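Local coordinates for putative nitrite reductase NADPH (Small subunit) oxidoreductase protein (Vibrio parahaemolyticus RIMD 2210633, PDB 3C0D), which probably serves as the Rieske-like small subunit of an NAD(P)H-dependent nitrite reductase, an assignment not yet established for this protein, at residues Trp46-Lys51 against Gln76-Lys81. Residues are numbered along the deposited sequence; the frame is centred on the assembly and turned at random.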
loop_
_atom_site.group_PDB
_atom_site.type_symbol
_atom_site.label_atom_id
_atom_site.label_comp_id
_atom_site.label_asym_id
_atom_site.label_seq_id
_atom_site.Cartn_x
_atom_site.Cartn_y
_atom_site.Cartn_z
ATOM N N TRP A 46 3.189 -4.856 7.350
ATOM C CA TRP A 46 3.012 -5.990 8.253
ATOM C C TRP A 46 1.673 -6.713 7.982
ATOM O O TRP A 46 0.613 -6.089 7.965
ATOM C CB TRP A 46 3.095 -5.487 9.701
ATOM C CG TRP A 46 2.836 -6.506 10.779
ATOM C CD1 TRP A 46 1.648 -6.767 11.385
ATOM C CD2 TRP A 46 3.800 -7.366 11.400
ATOM N NE1 TRP A 46 1.805 -7.727 12.352
ATOM C CE2 TRP A 46 3.117 -8.113 12.386
ATOM C CE3 TRP A 46 5.179 -7.573 11.226
ATOM C CZ2 TRP A 46 3.763 -9.060 13.194
ATOM C CZ3 TRP A 46 5.823 -8.512 12.031
ATOM C CH2 TRP A 46 5.113 -9.241 13.006
ATOM N N ASP A 47 1.750 -8.021 7.738
ATOM C CA ASP A 47 0.590 -8.872 7.483
ATOM C C ASP A 47 -0.037 -9.271 8.819
ATOM O O ASP A 47 0.534 -10.060 9.573
ATOM C CB ASP A 47 1.032 -10.134 6.746
ATOM C CG ASP A 47 -0.097 -11.127 6.557
ATOM O OD1 ASP A 47 -1.174 -10.934 7.160
ATOM O OD2 ASP A 47 0.095 -12.107 5.811
ATOM N N PRO A 48 -1.232 -8.756 9.121
ATOM C CA PRO A 48 -1.934 -9.059 10.380
ATOM C C PRO A 48 -2.259 -10.531 10.580
ATOM O O PRO A 48 -2.488 -10.981 11.692
ATOM C CB PRO A 48 -3.191 -8.210 10.281
ATOM C CG PRO A 48 -3.474 -8.242 8.796
ATOM C CD PRO A 48 -2.106 -8.035 8.182
ATOM N N ILE A 49 -2.295 -11.273 9.485
ATOM C CA ILE A 49 -2.583 -12.698 9.522
ATOM C C ILE A 49 -1.368 -13.314 8.848
ATOM O O ILE A 49 -1.323 -13.425 7.612
ATOM C CB ILE A 49 -3.810 -13.069 8.652
ATOM C CG1 ILE A 49 -4.957 -12.086 8.884
ATOM C CG2 ILE A 49 -4.265 -14.477 8.982
ATOM C CD1 ILE A 49 -6.096 -12.295 7.927
ATOM N N GLY A 50 -0.380 -13.724 9.629
ATOM C CA GLY A 50 0.806 -14.301 9.016
ATOM C C GLY A 50 1.958 -13.807 9.846
ATOM O O GLY A 50 2.995 -14.462 9.964
ATOM N N LYS A 51 1.755 -12.617 10.400
ATOM C CA LYS A 51 2.705 -12.001 11.292
ATOM C C LYS A 51 4.125 -11.786 10.782
ATOM O O LYS A 51 5.072 -12.394 11.289
ATOM C CB LYS A 51 2.730 -12.817 12.583
ATOM C CG LYS A 51 1.355 -13.049 13.135
ATOM C CD LYS A 51 0.692 -11.721 13.396
ATOM C CE LYS A 51 -0.674 -11.901 14.010
ATOM N NZ LYS A 51 -1.335 -10.581 14.172
ATOM N N GLN A 76 -4.350 -14.442 1.913
ATOM C CA GLN A 76 -5.537 -13.590 1.994
ATOM C C GLN A 76 -5.411 -12.355 1.087
ATOM O O GLN A 76 -4.310 -11.856 0.839
ATOM C CB GLN A 76 -5.801 -13.145 3.431
ATOM C CG GLN A 76 -6.325 -14.236 4.348
ATOM C CD GLN A 76 -5.227 -14.925 5.134
ATOM O OE1 GLN A 76 -4.476 -14.279 5.859
ATOM N NE2 GLN A 76 -5.137 -16.243 5.003
ATOM N N HIS A 77 -6.543 -11.867 0.589
ATOM C CA HIS A 77 -6.554 -10.707 -0.301
ATOM C C HIS A 77 -6.911 -9.427 0.434
ATOM O O HIS A 77 -7.903 -9.364 1.156
ATOM C CB HIS A 77 -7.545 -10.931 -1.440
ATOM C CG HIS A 77 -7.110 -11.984 -2.409
ATOM N ND1 HIS A 77 -6.171 -11.750 -3.389
ATOM C CD2 HIS A 77 -7.450 -13.290 -2.523
ATOM C CE1 HIS A 77 -5.948 -12.866 -4.063
ATOM N NE2 HIS A 77 -6.710 -13.815 -3.556
ATOM N N PHE A 78 -6.103 -8.397 0.236
ATOM C CA PHE A 78 -6.347 -7.114 0.882
ATOM C C PHE A 78 -6.512 -5.982 -0.127
ATOM O O PHE A 78 -5.607 -5.737 -0.919
ATOM C CB PHE A 78 -5.179 -6.770 1.794
ATOM C CG PHE A 78 -5.039 -7.674 2.979
ATOM C CD1 PHE A 78 -5.701 -7.385 4.168
ATOM C CD2 PHE A 78 -4.187 -8.775 2.934
ATOM C CE1 PHE A 78 -5.509 -8.177 5.308
ATOM C CE2 PHE A 78 -3.988 -9.571 4.064
ATOM C CZ PHE A 78 -4.651 -9.268 5.253
ATOM N N SER A 79 -7.649 -5.290 -0.084
ATOM C CA SER A 79 -7.913 -4.160 -0.979
ATOM C C SER A 79 -6.911 -3.013 -0.840
ATOM O O SER A 79 -6.781 -2.449 0.244
ATOM C CB SER A 79 -9.285 -3.577 -0.697
ATOM O OG SER A 79 -9.316 -2.228 -1.136
ATOM N N LEU A 80 -6.244 -2.635 -1.931
ATOM C CA LEU A 80 -5.271 -1.534 -1.888
ATOM C C LEU A 80 -5.891 -0.177 -1.548
ATOM O O LEU A 80 -5.207 0.717 -1.030
ATOM C CB LEU A 80 -4.519 -1.409 -3.223
ATOM C CG LEU A 80 -3.598 -2.561 -3.640
ATOM C CD1 LEU A 80 -2.879 -2.189 -4.923
ATOM C CD2 LEU A 80 -2.590 -2.862 -2.536
ATOM N N LYS A 81 -7.177 -0.013 -1.839
ATOM C CA LYS A 81 -7.827 1.255 -1.551
ATOM C C LYS A 81 -8.261 1.407 -0.098
ATOM O O LYS A 81 -7.865 2.359 0.580
ATOM C CB LYS A 81 -9.039 1.466 -2.459
ATOM C CG LYS A 81 -9.732 2.791 -2.174
ATOM C CD LYS A 81 -8.713 3.942 -2.217
ATOM C CE LYS A 81 -9.212 5.200 -1.503
ATOM N NZ LYS A 81 -8.148 6.251 -1.403
#
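Pro48 and Phe78 meet tip to tip: the ring carbon CG of Pro48 lies 3.9 Å from CZ of Phe78, and Pro48 CD and Phe78 CE1 fill in beside them. The approach to the aromatic ring is oblique, as it is for Ile49, whose CD1 comes to 4.3 Å from Phe78 CZ. Phe78 CG stands anti to its own carbonyl carbon (chi1 -67°), and the ring extends from strand 77-79 toward the turn 47-51. Next to this pair, Ile49 and Gln76 cross obliquely. The Gln76 chain bends at chi2 (95°), and its OE1 is directed at the branched end of Ile49, 3.1 Å from both CB and CG2 and 3.3 Å from CD1, with Gln76 CD 3.9 Å from the same CD1. Ile49 sits in an Asx turn: its backbone N donates to Asp47 OD1 over 2.6 Å, reaching the oxygen from above the carboxylate plane. Lys51 N bonds to Asp47 O, and Lys51 NZ donates to Pro48 O at 2.8 Å. Asp47 OD2 is held by Ser71, while Leu93 and His91 pack on Pro48 and Ile49. The contact joins the turn that follows strand 39-47 to the edge of the three-stranded sheet of this Rieske-like domain. Van der Waals packing links the segments, apolar at Phe78 and carboxamide against aliphatic at Gln76, consistent with a turn that holds Pro48 and Ile49 toward the strand.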